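Local coordinates for IPT/TIG domain-containing protein (Bacteroides thetaiotaomicron, PDB 3TC9) that probably serves as an auxiliary nutrient-binding protein, built from an immunoglobulin-like domain and a six-bladed beta-propeller, at residues K180-C185 with G270-I275; R204-I209 with Q226-A231. All coordinates share one frame; numbering follows the deposited sequence. Where two conformers were deposited one is given.

Interaction 1 (K180-C185 with G270-I275); sequences KVRTIC and GWEFHI. With EDO (1,2-ethanediol), chain U.
Arg182 and Glu272 form a salt bridge within the six-bladed beta-propeller, joining the inner strand 181-186 of one blade to the lead-in of strand 273-277 two blades further on. At the start of the arginine side chain, CB passes 3.7 Å from O1 of a bound ethanediol, probably a crystallisation additive. CG stands anti to the carbonyl carbon (chi1 -61°), and further bends at chi2 and chi3 fold the chain back so that NE faces the same O1 at 3.3 Å in a weak hydrogen bond. O1 also lies very close to the backbone O of Arg182, a contact whose length makes it doubtful as modelled, while the diol reaches Val140 O and Arg335 NH1 as well. Beyond NE the end of the guanidinium turns to Glu272: NH1 and NH2, each 2.9 Å away, both donate to its OE2. Because guanidinium and carboxylate planes stand nearly perpendicular, the two nitrogens straddle the carboxylate plane and approach this one oxygen on its anti side from opposite faces. Sharing the acceptor bends both bonds, to 137° at NH1 and 135° at NH2. Glu272 meets them with an extended chain, CG anti to its backbone N. NH1 also forms a salt bridge with Asp198 OD2, so two carboxylates gather at the guanidinium. A leucine in place of Arg182 would probably leave Glu272 OE2 without these two donors and the neighbouring carboxylates of Glu272 and Asp198 with less charge to balance them. Lys180, fully extended alongside, brings NZ to 4.8 Å from Glu272 OE2, an opposite charge nearby but not in contact.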
loop_
_atom_site.group_PDB
_atom_site.type_symbol
_atom_site.label_atom_id
_atom_site.label_comp_id
_atom_site.label_asym_id
_atom_site.label_seq_id
_atom_site.Cartn_x
_atom_site.Cartn_y
_atom_site.Cartn_z
ATOM N N LYS B 180 -22.609 31.247 4.419
ATOM C CA LYS B 180 -21.404 30.648 5.010
ATOM C C LYS B 180 -21.461 29.102 4.994
ATOM O O LYS B 180 -21.717 28.480 6.024
ATOM C CB LYS B 180 -21.201 31.181 6.440
ATOM C CG LYS B 180 -19.784 31.043 6.985
ATOM C CD LYS B 180 -19.753 31.515 8.439
ATOM C CE LYS B 180 -18.375 31.496 9.040
ATOM N NZ LYS B 180 -18.425 31.505 10.528
ATOM N N VAL B 181 -21.189 28.492 3.820
ATOM C CA VAL B 181 -21.198 27.038 3.652
ATOM C C VAL B 181 -19.926 26.415 4.285
ATOM O O VAL B 181 -18.810 26.751 3.896
ATOM C CB VAL B 181 -21.371 26.604 2.197
ATOM C CG1 VAL B 181 -21.755 25.133 2.140
ATOM C CG2 VAL B 181 -22.414 27.465 1.496
ATOM N N ARG B 182 -20.118 25.478 5.227
ATOM C CA ARG B 182 -19.036 24.909 6.016
ATOM C C ARG B 182 -18.571 23.532 5.583
ATOM O O ARG B 182 -17.370 23.278 5.572
ATOM C CB ARG B 182 -19.465 24.841 7.499
ATOM C CG ARG B 182 -19.787 26.196 8.140
ATOM C CD ARG B 182 -18.611 27.168 8.100
ATOM N NE ARG B 182 -17.428 26.619 8.760
ATOM C CZ ARG B 182 -17.099 26.852 10.029
ATOM N NH1 ARG B 182 -17.839 27.660 10.779
ATOM N NH2 ARG B 182 -16.008 26.309 10.546
ATOM N N THR B 183 -19.503 22.618 5.310
ATOM C CA THR B 183 -19.161 21.243 4.978
ATOM C C THR B 183 -20.016 20.689 3.865
ATOM O O THR B 183 -21.025 21.280 3.481
ATOM C CB THR B 183 -19.292 20.294 6.239
ATOM O OG1 THR B 183 -20.636 20.257 6.734
ATOM C CG2 THR B 183 -18.303 20.608 7.363
ATOM N N ILE B 184 -19.567 19.509 3.376
ATOM C CA ILE B 184 -20.165 18.618 2.390
ATOM C C ILE B 184 -20.113 17.224 2.931
ATOM O O ILE B 184 -19.039 16.750 3.337
ATOM C CB ILE B 184 -19.469 18.616 0.986
ATOM C CG1 ILE B 184 -19.065 19.979 0.483
ATOM C CG2 ILE B 184 -20.246 17.779 -0.071
ATOM C CD1 ILE B 184 -17.715 19.956 -0.184
ATOM N N CYS B 185 -21.243 16.535 2.872
ATOM C CA CYS B 185 -21.290 15.111 3.143
ATOM C C CYS B 185 -22.371 14.484 2.249
ATOM O O CYS B 185 -23.029 15.192 1.475
ATOM C CB CYS B 185 -21.448 14.762 4.622
ATOM S SG CYS B 185 -22.958 15.384 5.403
ATOM N N GLY B 270 -20.233 28.538 22.966
ATOM C CA GLY B 270 -19.435 29.012 21.839
ATOM C C GLY B 270 -18.370 28.032 21.407
ATOM O O GLY B 270 -17.188 28.372 21.386
ATOM N N TRP B 271 -18.787 26.798 21.099
ATOM C CA TRP B 271 -17.923 25.696 20.674
ATOM C C TRP B 271 -18.139 25.429 19.179
ATOM O O TRP B 271 -19.159 24.867 18.774
ATOM C CB TRP B 271 -18.199 24.438 21.523
ATOM C CG TRP B 271 -17.023 23.911 22.290
ATOM C CD1 TRP B 271 -16.473 22.668 22.185
ATOM C CD2 TRP B 271 -16.292 24.588 23.327
ATOM N NE1 TRP B 271 -15.445 22.524 23.090
ATOM C CE2 TRP B 271 -15.306 23.690 23.799
ATOM C CE3 TRP B 271 -16.375 25.869 23.911
ATOM C CZ2 TRP B 271 -14.413 24.029 24.828
ATOM C CZ3 TRP B 271 -15.489 26.206 24.930
ATOM C CH2 TRP B 271 -14.525 25.293 25.380
ATOM N N GLU B 272 -17.192 25.906 18.369
ATOM C CA GLU B 272 -17.195 25.772 16.918
ATOM C C GLU B 272 -16.479 24.494 16.548
ATOM O O GLU B 272 -15.267 24.396 16.765
ATOM C CB GLU B 272 -16.534 26.999 16.256
ATOM C CG GLU B 272 -16.473 26.931 14.736
ATOM C CD GLU B 272 -15.729 28.054 14.033
ATOM O OE1 GLU B 272 -15.009 28.824 14.710
ATOM O OE2 GLU B 272 -15.850 28.152 12.791
ATOM N N PHE B 273 -17.221 23.488 16.033
ATOM C CA PHE B 273 -16.575 22.222 15.689
ATOM C C PHE B 273 -17.245 21.450 14.543
ATOM O O PHE B 273 -18.426 21.652 14.258
ATOM C CB PHE B 273 -16.476 21.289 16.931
ATOM C CG PHE B 273 -17.778 20.845 17.560
ATOM C CD1 PHE B 273 -18.412 19.672 17.139
ATOM C CD2 PHE B 273 -18.353 21.573 18.601
ATOM C CE1 PHE B 273 -19.617 19.249 17.735
ATOM C CE2 PHE B 273 -19.566 21.163 19.184
ATOM C CZ PHE B 273 -20.180 19.993 18.760
ATOM N N HIS B 274 -16.447 20.546 13.908
ATOM C CA HIS B 274 -16.977 19.639 12.909
ATOM C C HIS B 274 -16.693 18.199 13.385
ATOM O O HIS B 274 -15.897 17.984 14.310
ATOM C CB HIS B 274 -16.478 19.935 11.476
ATOM C CG HIS B 274 -14.997 19.922 11.303
ATOM N ND1 HIS B 274 -14.310 18.744 11.087
ATOM C CD2 HIS B 274 -14.121 20.949 11.288
ATOM C CE1 HIS B 274 -13.042 19.088 10.957
ATOM N NE2 HIS B 274 -12.877 20.402 11.085
ATOM N N ILE B 275 -17.429 17.237 12.806
ATOM C CA ILE B 275 -17.390 15.803 13.109
ATOM C C ILE B 275 -16.910 15.102 11.833
ATOM O O ILE B 275 -17.418 15.382 10.747
ATOM C CB ILE B 275 -18.792 15.282 13.573
ATOM C CG1 ILE B 275 -19.328 16.071 14.799
ATOM C CG2 ILE B 275 -18.775 13.745 13.823
ATOM C CD1 ILE B 275 -20.867 15.996 15.023
HETATM C C1 EDO U . -14.721 24.882 7.621
HETATM O O1 EDO U . -15.848 24.053 7.368
HETATM C C2 EDO U . -13.529 23.952 7.777
HETATM O O2 EDO U . -12.551 24.230 6.771
#

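Interaction 2 (R204-I209 with Q226-A231); sequences RPNNYI and QNCNGA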
loop_
_atom_site.group_PDB
_atom_site.type_symbol
_atom_site.label_atom_id
_atom_site.label_comp_id
_atom_site.label_asym_id
_atom_site.label_seq_id
_atom_site.Cartn_x
_atom_site.Cartn_y
_atom_site.Cartn_z
ATOM N N ARG B 204 -34.112 29.545 10.201
ATOM C CA ARG B 204 -33.590 29.407 8.843
ATOM C C ARG B 204 -32.799 28.071 8.726
ATOM O O ARG B 204 -32.390 27.515 9.750
ATOM C CB ARG B 204 -32.761 30.646 8.443
ATOM C CG ARG B 204 -33.651 31.857 8.121
ATOM C CD ARG B 204 -32.980 32.876 7.220
ATOM N NE ARG B 204 -32.578 34.076 7.953
ATOM C CZ ARG B 204 -32.186 35.212 7.383
ATOM N NH1 ARG B 204 -32.152 35.323 6.060
ATOM N NH2 ARG B 204 -31.830 36.248 8.131
ATOM N N PRO B 205 -32.638 27.470 7.516
ATOM C CA PRO B 205 -31.958 26.158 7.461
ATOM C C PRO B 205 -30.448 26.144 7.766
ATOM O O PRO B 205 -29.703 27.099 7.479
ATOM C CB PRO B 205 -32.190 25.676 6.019
ATOM C CG PRO B 205 -33.193 26.615 5.420
ATOM C CD PRO B 205 -33.062 27.901 6.162
ATOM N N ASN B 206 -30.000 25.008 8.351
ATOM C CA ASN B 206 -28.582 24.743 8.615
ATOM C C ASN B 206 -28.107 23.706 7.621
ATOM O O ASN B 206 -26.990 23.813 7.156
ATOM C CB ASN B 206 -28.287 24.316 10.072
ATOM C CG ASN B 206 -29.133 23.197 10.677
ATOM O OD1 ASN B 206 -29.925 22.523 10.006
ATOM N ND2 ASN B 206 -28.975 22.969 11.987
ATOM N N ASN B 207 -28.973 22.747 7.244
ATOM C CA ASN B 207 -28.632 21.673 6.313
ATOM C C ASN B 207 -29.544 21.664 5.102
ATOM O O ASN B 207 -30.763 21.700 5.217
ATOM C CB ASN B 207 -28.664 20.309 7.023
ATOM C CG ASN B 207 -27.596 20.202 8.084
ATOM O OD1 ASN B 207 -26.405 20.379 7.811
ATOM N ND2 ASN B 207 -27.994 19.970 9.324
ATOM N N TYR B 208 -28.920 21.664 3.935
ATOM C CA TYR B 208 -29.545 21.645 2.622
ATOM C C TYR B 208 -29.180 20.358 1.927
ATOM O O TYR B 208 -28.086 19.841 2.142
ATOM C CB TYR B 208 -29.084 22.848 1.766
ATOM C CG TYR B 208 -29.497 24.201 2.300
ATOM C CD1 TYR B 208 -28.684 24.900 3.192
ATOM C CD2 TYR B 208 -30.683 24.802 1.889
ATOM C CE1 TYR B 208 -29.050 26.155 3.672
ATOM C CE2 TYR B 208 -31.058 26.060 2.360
ATOM C CZ TYR B 208 -30.239 26.732 3.254
ATOM O OH TYR B 208 -30.609 27.957 3.749
ATOM N N ILE B 209 -30.075 19.858 1.073
ATOM C CA ILE B 209 -29.858 18.641 0.302
ATOM C C ILE B 209 -29.864 18.991 -1.209
ATOM O O ILE B 209 -30.717 19.752 -1.672
ATOM C CB ILE B 209 -30.884 17.546 0.720
ATOM C CG1 ILE B 209 -30.447 16.151 0.298
ATOM C CG2 ILE B 209 -32.352 17.858 0.369
ATOM C CD1 ILE B 209 -30.934 15.037 1.255
ATOM N N GLN B 226 -29.681 27.358 14.041
ATOM C CA GLN B 226 -28.658 28.402 14.059
ATOM C C GLN B 226 -27.260 27.850 14.395
ATOM O O GLN B 226 -27.116 26.807 15.044
ATOM C CB GLN B 226 -29.027 29.526 15.043
ATOM C CG GLN B 226 -29.170 29.057 16.491
ATOM C CD GLN B 226 -29.486 30.171 17.452
ATOM O OE1 GLN B 226 -29.167 31.358 17.230
ATOM N NE2 GLN B 226 -30.071 29.794 18.573
ATOM N N ASN B 227 -26.247 28.573 13.900
ATOM C CA ASN B 227 -24.806 28.456 14.108
ATOM C C ASN B 227 -24.272 27.008 14.017
ATOM O O ASN B 227 -23.547 26.522 14.896
ATOM C CB ASN B 227 -24.437 29.127 15.449
ATOM C CG ASN B 227 -24.923 30.568 15.531
ATOM O OD1 ASN B 227 -24.690 31.399 14.643
ATOM N ND2 ASN B 227 -25.653 30.883 16.572
ATOM N N CYS B 228 -24.602 26.351 12.913
ATOM C CA CYS B 228 -24.142 25.008 12.618
ATOM C C CYS B 228 -22.809 25.117 11.879
ATOM O O CYS B 228 -22.740 25.769 10.834
ATOM C CB CYS B 228 -25.188 24.262 11.803
ATOM S SG CYS B 228 -24.772 22.538 11.478
ATOM N N ASN B 229 -21.750 24.482 12.415
ATOM C CA ASN B 229 -20.403 24.571 11.831
ATOM C C ASN B 229 -20.037 23.349 10.990
ATOM O O ASN B 229 -18.894 23.211 10.565
ATOM C CB ASN B 229 -19.355 24.775 12.938
ATOM C CG ASN B 229 -19.801 25.728 14.018
ATOM O OD1 ASN B 229 -19.968 25.334 15.157
ATOM N ND2 ASN B 229 -20.104 26.967 13.665
ATOM N N GLY B 230 -21.004 22.493 10.717
ATOM C CA GLY B 230 -20.765 21.323 9.895
ATOM C C GLY B 230 -21.650 20.156 10.231
ATOM O O GLY B 230 -22.146 20.040 11.354
ATOM N N ALA B 231 -21.842 19.280 9.240
ATOM C CA ALA B 231 -22.622 18.060 9.372
ATOM C C ALA B 231 -21.847 16.910 8.732
ATOM O O ALA B 231 -20.947 17.145 7.912
ATOM C CB ALA B 231 -23.997 18.220 8.739
#
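Asn206 and Cys228 meet through their CB atoms, 3.6 Å apart, where the chain turns a corner on strand 205-211 and faces the loop leading to the next propeller blade. Cys228 SG, anti to its own backbone N (chi1 -176°), runs past the same methylene, 4.2 Å from Asn206 CB. One residue on, the tip of Asn207 swings toward the loop and sets OD1 3.4 Å from the Ala231 methyl. The amide is held in this orientation from outside the contact: OD1 is hydrogen-bonded to Thr196 OG1 and ND2 to Thr223 OG1, so the buried polar end is satisfied while its oxygen rests against a methyl group. All four touching residues are buried. The other end is looser: Arg204 is exposed and takes no part, and the partly exposed Gln226 and Asn227 direct their CB atoms away from the opposing segment. Phe242 of strand 240-244, in the following blade, packs against Asn206, Asn207, Cys228 and Ala231 alike, while strand 192-197 contributes Thr196 beside Cys228 and Ala231. The contact thus packs strand 205-211, flanked in its sheet by 192-197 and 219-224, against the loop entering the next blade, with 240-244 of that blade covering it.

In the fold
Along the chain the segments come in the order 180-185, 204-209, 226-231 and 270-275, so interaction 2 falls entirely between the two halves of interaction 1. Their centres are about 8 Å apart. Strands 181-186 and 205-211 belong to one four-stranded blade; 226-231 leads into the next blade and 270-275 into the one after. The loop 226-231 links the two contacts directly: Ala231 N is hydrogen-bonded to Thr183 OG1 at 2.9 Å, Asn229 OD1 packs on Glu272 CA, and Asn229 ND2 shares Asp198 OD2 with Arg182. Three successive blades of the propeller are thereby joined, by charge in interaction 1 and by close packing in interaction 2.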